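Local coordinates for chromosomal replication initiator protein DnaA (Aquifex aeolicus, PDB 1L8Q) that binds the chromosomal replication origin in its ATP-bound form and assembles there into the complex that starts DNA replication once per cell cycle, at residues L230-Y241 with I263-A274. Sequence-based numbering, arbitrary orientation.
Sequences LMQIVEFVANYY and IAMYLCRKVCSA
Ile-233 enters helix 263-272 as a knob into a hole formed by Leu-267, Cys-268, Val-271 and Cys-272, and its two ends do separate work. CG1 of Ile-233 lies anti to the carbonyl carbon (chi1 -81°), which with the extended second torsion (177°) carries Ile-233 CD1 to 3.4 Å from Cys-272 SG; the CG2 branch rests instead against Leu-267, where Ile-233 CG2 and Leu-267 CB are 3.8 Å apart. One turn earlier Leu-230 uses both methyls: CD2 meets Cys-268 SG and the CB of Cys-272, while CD1 packs on Ala-274, 3.8 Å from Leu-230 CD1 to Ala-274 CB.

The segment axes come within 9.5 Å and their N-to-C directions differ by 136°, so the helices run roughly antiparallel but splayed, and successive turns of 230-241 meet progressively earlier turns of 263-272. Both belong to domain IV, which carries the DnaA helix-turn-helix and probably binds double-stranded DNA; here the end of the long helix 216-241 packs against helix 258-272. Val-234 and Ala-264 both touch Phe-283, and Ile-323 of helix 308-323 touches Ile-233, so the hydrophobic seam continues into the rest of the domain.

At the other end, Ile-263 CD1 lies between Val-237 and Tyr-241, with Val-237 CG2 and Tyr-241 CZ each at 3.3 Å from it. Val-237 CG2 also reaches Ala-264. The Tyr-241 ring meets Ile-263 obliquely, its OH lying 3.4 Å from Ile-263 CG2. With an alanine in place of Tyr-241, the lost ring and hydroxyl would probably open a gap beside CD1 and CG2 of Ile-263. Phe-236 turns its ring edge to Leu-267 CD1, a marginal apolar contact.

Within 263-274, Arg-269 NH1 donates to Ala-274 O from above the carbonyl plane (3.3 Å), linking the helix to the turn that follows it.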
ATOM      1  N   LEU A 230      17.246   6.532 -19.270  1.00 49.40           N
ATOM      2  CA  LEU A 230      17.601   7.116 -17.991  1.00 50.03           C
ATOM      3  C   LEU A 230      19.094   7.425 -17.945  1.00 50.95           C
ATOM      4  O   LEU A 230      19.527   8.364 -17.287  1.00 51.03           O
ATOM      5  CB  LEU A 230      17.235   6.180 -16.849  1.00 49.50           C
ATOM      6  CG  LEU A 230      15.758   6.120 -16.526  1.00 48.50           C
ATOM      7  CD1 LEU A 230      15.580   5.733 -15.063  1.00 46.95           C
ATOM      8  CD2 LEU A 230      15.097   7.458 -16.829  1.00 45.92           C
HETATM    9  N   MSE A 231      19.880   6.627 -18.642  1.00 51.89           N
HETATM   10  CA  MSE A 231      21.305   6.859 -18.678  1.00 53.27           C
HETATM   11  C   MSE A 231      21.577   8.038 -19.601  1.00 53.37           C
HETATM   12  O   MSE A 231      22.472   8.855 -19.344  1.00 53.45           O
HETATM   13  CB  MSE A 231      22.042   5.601 -19.149  1.00 53.82           C
HETATM   14  CG  MSE A 231      23.563   5.694 -19.133  1.00 57.19           C
HETATM   15 SE   MSE A 231      24.354   5.804 -17.336  1.00 66.00          SE
HETATM   16  CE  MSE A 231      22.845   5.008 -16.277  1.00 61.73           C
ATOM     17  N   GLN A 232      20.786   8.139 -20.666  1.00 53.53           N
ATOM     18  CA  GLN A 232      20.910   9.249 -21.596  1.00 53.56           C
ATOM     19  C   GLN A 232      20.652  10.551 -20.859  1.00 53.76           C
ATOM     20  O   GLN A 232      21.297  11.558 -21.129  1.00 53.84           O
ATOM     21  CB  GLN A 232      19.929   9.102 -22.754  1.00 53.67           C
ATOM     22  CG  GLN A 232      20.446   8.308 -23.938  1.00 53.33           C
ATOM     23  CD  GLN A 232      19.462   8.310 -25.100  1.00 55.32           C
ATOM     24  OE1 GLN A 232      18.601   7.431 -25.197  1.00 57.23           O
ATOM     25  NE2 GLN A 232      19.574   9.304 -25.972  1.00 55.37           N
ATOM     26  N   ILE A 233      19.716  10.527 -19.916  1.00 54.07           N
ATOM     27  CA  ILE A 233      19.422  11.719 -19.134  1.00 54.58           C
ATOM     28  C   ILE A 233      20.605  12.084 -18.238  1.00 55.24           C
ATOM     29  O   ILE A 233      20.915  13.258 -18.051  1.00 55.30           O
ATOM     30  CB  ILE A 233      18.128  11.550 -18.333  1.00 54.41           C
ATOM     31  CG1 ILE A 233      16.924  11.818 -19.241  1.00 53.86           C
ATOM     32  CG2 ILE A 233      18.107  12.498 -17.160  1.00 54.41           C
ATOM     33  CD1 ILE A 233      15.603  11.612 -18.582  1.00 52.51           C
ATOM     34  N   VAL A 234      21.285  11.072 -17.713  1.00 55.99           N
ATOM     35  CA  VAL A 234      22.456  11.312 -16.901  1.00 56.72           C
ATOM     36  C   VAL A 234      23.554  11.928 -17.759  1.00 57.42           C
ATOM     37  O   VAL A 234      24.162  12.922 -17.369  1.00 57.29           O
ATOM     38  CB  VAL A 234      22.949  10.038 -16.200  1.00 56.71           C
ATOM     39  CG1 VAL A 234      24.300  10.287 -15.524  1.00 56.99           C
ATOM     40  CG2 VAL A 234      21.922   9.576 -15.175  1.00 56.34           C
ATOM     41  N   GLU A 235      23.790  11.351 -18.936  1.00 58.35           N
ATOM     42  CA  GLU A 235      24.746  11.923 -19.878  1.00 59.47           C
ATOM     43  C   GLU A 235      24.389  13.385 -20.119  1.00 60.21           C
ATOM     44  O   GLU A 235      25.262  14.242 -20.214  1.00 60.10           O
ATOM     45  CB  GLU A 235      24.697  11.200 -21.226  1.00 59.53           C
ATOM     46  CG  GLU A 235      25.304   9.813 -21.254  1.00 60.57           C
ATOM     47  CD  GLU A 235      25.079   9.106 -22.589  1.00 61.73           C
ATOM     48  OE1 GLU A 235      24.263   9.601 -23.411  1.00 61.72           O
ATOM     49  OE2 GLU A 235      25.717   8.054 -22.815  1.00 61.34           O
ATOM     50  N   PHE A 236      23.093  13.660 -20.229  1.00 61.11           N
ATOM     51  CA  PHE A 236      22.634  15.010 -20.521  1.00 62.01           C
ATOM     52  C   PHE A 236      22.984  15.987 -19.413  1.00 62.95           C
ATOM     53  O   PHE A 236      23.670  16.976 -19.650  1.00 63.14           O
ATOM     54  CB  PHE A 236      21.138  15.028 -20.786  1.00 61.69           C
ATOM     55  CG  PHE A 236      20.603  16.384 -21.052  1.00 61.10           C
ATOM     56  CD1 PHE A 236      20.868  17.017 -22.249  1.00 60.39           C
ATOM     57  CD2 PHE A 236      19.843  17.040 -20.099  1.00 60.48           C
ATOM     58  CE1 PHE A 236      20.387  18.276 -22.495  1.00 60.39           C
ATOM     59  CE2 PHE A 236      19.355  18.296 -20.340  1.00 60.59           C
ATOM     60  CZ  PHE A 236      19.632  18.921 -21.541  1.00 60.74           C
ATOM     61  N   VAL A 237      22.506  15.714 -18.204  1.00 64.25           N
ATOM     62  CA  VAL A 237      22.784  16.580 -17.068  1.00 65.53           C
ATOM     63  C   VAL A 237      24.274  16.858 -16.980  1.00 66.69           C
ATOM     64  O   VAL A 237      24.693  17.972 -16.654  1.00 66.86           O
ATOM     65  CB  VAL A 237      22.280  15.967 -15.761  1.00 65.51           C
ATOM     66  CG1 VAL A 237      22.998  16.574 -14.566  1.00 65.28           C
ATOM     67  CG2 VAL A 237      20.761  16.136 -15.647  1.00 65.27           C
ATOM     68  N   ALA A 238      25.072  15.850 -17.308  1.00 68.08           N
ATOM     69  CA  ALA A 238      26.523  15.991 -17.316  1.00 69.46           C
ATOM     70  C   ALA A 238      26.963  17.099 -18.260  1.00 70.46           C
ATOM     71  O   ALA A 238      27.270  18.207 -17.829  1.00 70.81           O
ATOM     72  CB  ALA A 238      27.180  14.675 -17.709  1.00 69.34           C
ATOM     73  N   ASN A 239      26.982  16.788 -19.553  1.00 71.74           N
ATOM     74  CA  ASN A 239      27.421  17.730 -20.580  1.00 73.03           C
ATOM     75  C   ASN A 239      26.955  19.171 -20.360  1.00 73.79           C
ATOM     76  O   ASN A 239      27.573  20.104 -20.870  1.00 73.76           O
ATOM     77  CB  ASN A 239      27.000  17.242 -21.968  1.00 73.11           C
ATOM     78  CG  ASN A 239      27.400  15.802 -22.221  1.00 73.82           C
ATOM     79  OD1 ASN A 239      28.510  15.383 -21.883  1.00 74.15           O
ATOM     80  ND2 ASN A 239      26.492  15.030 -22.810  1.00 74.89           N
ATOM     81  N   TYR A 240      25.869  19.350 -19.604  1.00 74.71           N
ATOM     82  CA  TYR A 240      25.372  20.692 -19.305  1.00 75.65           C
ATOM     83  C   TYR A 240      25.976  21.269 -18.020  1.00 76.40           C
ATOM     84  O   TYR A 240      26.292  22.454 -17.955  1.00 76.27           O
ATOM     85  CB  TYR A 240      23.842  20.724 -19.230  1.00 75.48           C
ATOM     86  CG  TYR A 240      23.282  22.134 -19.234  1.00 75.51           C
ATOM     87  CD1 TYR A 240      23.069  22.815 -20.430  1.00 75.49           C
ATOM     88  CD2 TYR A 240      22.997  22.794 -18.042  1.00 75.59           C
ATOM     89  CE1 TYR A 240      22.576  24.115 -20.440  1.00 76.02           C
ATOM     90  CE2 TYR A 240      22.504  24.096 -18.041  1.00 76.03           C
ATOM     91  CZ  TYR A 240      22.295  24.751 -19.242  1.00 76.12           C
ATOM     92  OH  TYR A 240      21.805  26.039 -19.249  1.00 75.72           O
ATOM     93  N   TYR A 241      26.132  20.426 -17.004  1.00 77.42           N
ATOM     94  CA  TYR A 241      26.628  20.875 -15.708  1.00 78.38           C
ATOM     95  C   TYR A 241      28.140  20.862 -15.597  1.00 79.00           C
ATOM     96  O   TYR A 241      28.705  21.482 -14.697  1.00 79.06           O
ATOM     97  CB  TYR A 241      26.035  20.026 -14.590  1.00 78.47           C
ATOM     98  CG  TYR A 241      24.714  20.534 -14.093  1.00 79.37           C
ATOM     99  CD1 TYR A 241      23.713  20.897 -14.979  1.00 79.86           C
ATOM    100  CD2 TYR A 241      24.468  20.663 -12.733  1.00 80.33           C
ATOM    101  CE1 TYR A 241      22.503  21.370 -14.530  1.00 80.57           C
ATOM    102  CE2 TYR A 241      23.258  21.132 -12.272  1.00 81.02           C
ATOM    103  CZ  TYR A 241      22.277  21.485 -13.177  1.00 81.16           C
ATOM    104  OH  TYR A 241      21.064  21.956 -12.732  1.00 81.59           O
ATOM    105  N   ILE A 263      18.713  17.280  -9.905  1.00 73.01           N
ATOM    106  CA  ILE A 263      18.009  17.545 -11.154  1.00 71.88           C
ATOM    107  C   ILE A 263      17.862  16.278 -12.002  1.00 70.88           C
ATOM    108  O   ILE A 263      16.794  16.009 -12.545  1.00 70.83           O
ATOM    109  CB  ILE A 263      18.698  18.656 -11.966  1.00 72.07           C
ATOM    110  CG1 ILE A 263      20.022  18.161 -12.531  1.00 72.31           C
ATOM    111  CG2 ILE A 263      18.894  19.916 -11.117  1.00 72.09           C
ATOM    112  CD1 ILE A 263      20.383  18.809 -13.835  1.00 72.74           C
ATOM    113  N   ALA A 264      18.936  15.503 -12.108  1.00 69.46           N
ATOM    114  CA  ALA A 264      18.890  14.271 -12.877  1.00 67.95           C
ATOM    115  C   ALA A 264      17.731  13.408 -12.400  1.00 67.07           C
ATOM    116  O   ALA A 264      16.793  13.150 -13.151  1.00 67.09           O
ATOM    117  CB  ALA A 264      20.198  13.520 -12.758  1.00 68.00           C
HETATM  118  N   MSE A 265      17.791  12.964 -11.152  1.00 65.74           N
HETATM  119  CA  MSE A 265      16.703  12.180 -10.598  1.00 64.64           C
HETATM  120  C   MSE A 265      15.375  12.841 -10.961  1.00 63.59           C
HETATM  121  O   MSE A 265      14.430  12.171 -11.385  1.00 63.51           O
HETATM  122  CB  MSE A 265      16.841  12.054  -9.080  1.00 64.84           C
HETATM  123  CG  MSE A 265      17.993  11.178  -8.641  1.00 65.21           C
HETATM  124 SE   MSE A 265      18.314  11.245  -6.726  1.00 67.42          SE
HETATM  125  CE  MSE A 265      19.778   9.994  -6.633  1.00 66.63           C
ATOM    126  N   TYR A 266      15.321  14.164 -10.816  1.00 62.06           N
ATOM    127  CA  TYR A 266      14.120  14.922 -11.152  1.00 60.43           C
ATOM    128  C   TYR A 266      13.747  14.726 -12.613  1.00 59.14           C
ATOM    129  O   TYR A 266      12.582  14.503 -12.946  1.00 59.13           O
ATOM    130  CB  TYR A 266      14.313  16.413 -10.850  1.00 60.38           C
ATOM    131  CG  TYR A 266      13.086  17.244 -11.124  1.00 59.96           C
ATOM    132  CD1 TYR A 266      12.104  17.410 -10.150  1.00 60.19           C
ATOM    133  CD2 TYR A 266      12.903  17.861 -12.356  1.00 59.28           C
ATOM    134  CE1 TYR A 266      10.974  18.172 -10.398  1.00 60.85           C
ATOM    135  CE2 TYR A 266      11.782  18.616 -12.614  1.00 60.16           C
ATOM    136  CZ  TYR A 266      10.820  18.775 -11.634  1.00 61.04           C
ATOM    137  OH  TYR A 266       9.700  19.528 -11.894  1.00 61.39           O
ATOM    138  N   LEU A 267      14.741  14.799 -13.485  1.00 57.57           N
ATOM    139  CA  LEU A 267      14.494  14.631 -14.906  1.00 56.28           C
ATOM    140  C   LEU A 267      14.051  13.200 -15.241  1.00 55.61           C
ATOM    141  O   LEU A 267      13.190  12.990 -16.104  1.00 55.33           O
ATOM    142  CB  LEU A 267      15.723  15.032 -15.716  1.00 56.13           C
ATOM    143  CG  LEU A 267      16.095  16.513 -15.630  1.00 55.46           C
ATOM    144  CD1 LEU A 267      16.915  16.929 -16.831  1.00 55.05           C
ATOM    145  CD2 LEU A 267      14.850  17.358 -15.536  1.00 55.23           C
ATOM    146  N   CYS A 268      14.642  12.223 -14.557  1.00 54.61           N
ATOM    147  CA  CYS A 268      14.269  10.830 -14.756  1.00 53.42           C
ATOM    148  C   CYS A 268      12.844  10.662 -14.309  1.00 52.99           C
ATOM    149  O   CYS A 268      12.047   9.997 -14.972  1.00 53.09           O
ATOM    150  CB  CYS A 268      15.170   9.901 -13.946  1.00 53.54           C
ATOM    151  SG  CYS A 268      16.732   9.468 -14.745  1.00 52.30           S
ATOM    152  N   ARG A 269      12.515  11.279 -13.184  1.00 52.07           N
ATOM    153  CA  ARG A 269      11.167  11.194 -12.656  1.00 51.68           C
ATOM    154  C   ARG A 269      10.185  11.944 -13.539  1.00 51.27           C
ATOM    155  O   ARG A 269       9.190  11.391 -13.971  1.00 51.22           O
ATOM    156  CB  ARG A 269      11.104  11.733 -11.216  1.00 51.57           C
ATOM    157  CG  ARG A 269       9.734  11.622 -10.560  1.00 51.11           C
ATOM    158  CD  ARG A 269       9.162  10.210 -10.507  1.00 50.44           C
ATOM    159  NE  ARG A 269       8.234  10.059  -9.394  1.00 51.49           N
ATOM    160  CZ  ARG A 269       7.378   9.057  -9.253  1.00 52.08           C
ATOM    161  NH1 ARG A 269       7.317   8.093 -10.167  1.00 52.68           N
ATOM    162  NH2 ARG A 269       6.578   9.018  -8.195  1.00 51.47           N
ATOM    163  N   LYS A 270      10.490  13.196 -13.843  1.00 50.88           N
ATOM    164  CA  LYS A 270       9.519  14.035 -14.535  1.00 50.60           C
ATOM    165  C   LYS A 270       9.488  13.880 -16.057  1.00 49.97           C
ATOM    166  O   LYS A 270       8.423  13.993 -16.678  1.00 49.64           O
ATOM    167  CB  LYS A 270       9.696  15.501 -14.128  1.00 50.48           C
ATOM    168  CG  LYS A 270       9.450  15.756 -12.638  1.00 51.49           C
ATOM    169  CD  LYS A 270       8.017  15.387 -12.236  1.00 53.75           C
ATOM    170  CE  LYS A 270       7.614  16.058 -10.928  1.00 54.94           C
ATOM    171  NZ  LYS A 270       6.132  16.131 -10.784  1.00 56.36           N
ATOM    172  N   VAL A 271      10.645  13.619 -16.654  1.00 49.14           N
ATOM    173  CA  VAL A 271      10.721  13.524 -18.103  1.00 49.19           C
ATOM    174  C   VAL A 271      10.461  12.117 -18.664  1.00 49.45           C
ATOM    175  O   VAL A 271       9.802  11.970 -19.676  1.00 48.66           O
ATOM    176  CB  VAL A 271      12.052  14.073 -18.637  1.00 49.36           C
ATOM    177  CG1 VAL A 271      12.194  13.778 -20.112  1.00 48.69           C
ATOM    178  CG2 VAL A 271      12.143  15.573 -18.380  1.00 48.79           C
ATOM    179  N   CYS A 272      10.963  11.088 -17.992  1.00 50.08           N
ATOM    180  CA  CYS A 272      10.762   9.723 -18.463  1.00 51.00           C
ATOM    181  C   CYS A 272       9.746   8.921 -17.665  1.00 51.16           C
ATOM    182  O   CYS A 272       9.523   7.750 -17.962  1.00 50.96           O
ATOM    183  CB  CYS A 272      12.080   8.964 -18.517  1.00 51.16           C
ATOM    184  SG  CYS A 272      13.218   9.566 -19.774  1.00 53.00           S
ATOM    185  N   SER A 273       9.129   9.542 -16.661  1.00 51.40           N
ATOM    186  CA  SER A 273       8.109   8.851 -15.862  1.00 51.85           C
ATOM    187  C   SER A 273       8.633   7.569 -15.243  1.00 51.26           C
ATOM    188  O   SER A 273       7.952   6.557 -15.252  1.00 51.28           O
ATOM    189  CB  SER A 273       6.891   8.522 -16.721  1.00 51.87           C
ATOM    190  OG  SER A 273       6.134   9.692 -16.977  1.00 54.82           O
ATOM    191  N   ALA A 274       9.855   7.611 -14.730  1.00 50.98           N
ATOM    192  CA  ALA A 274      10.440   6.451 -14.087  1.00 50.79           C
ATOM    193  C   ALA A 274      10.039   6.401 -12.628  1.00 50.95           C
ATOM    194  O   ALA A 274       9.995   7.418 -11.946  1.00 51.25           O
ATOM    195  CB  ALA A 274      11.936   6.478 -14.219  1.00 50.49           C
TER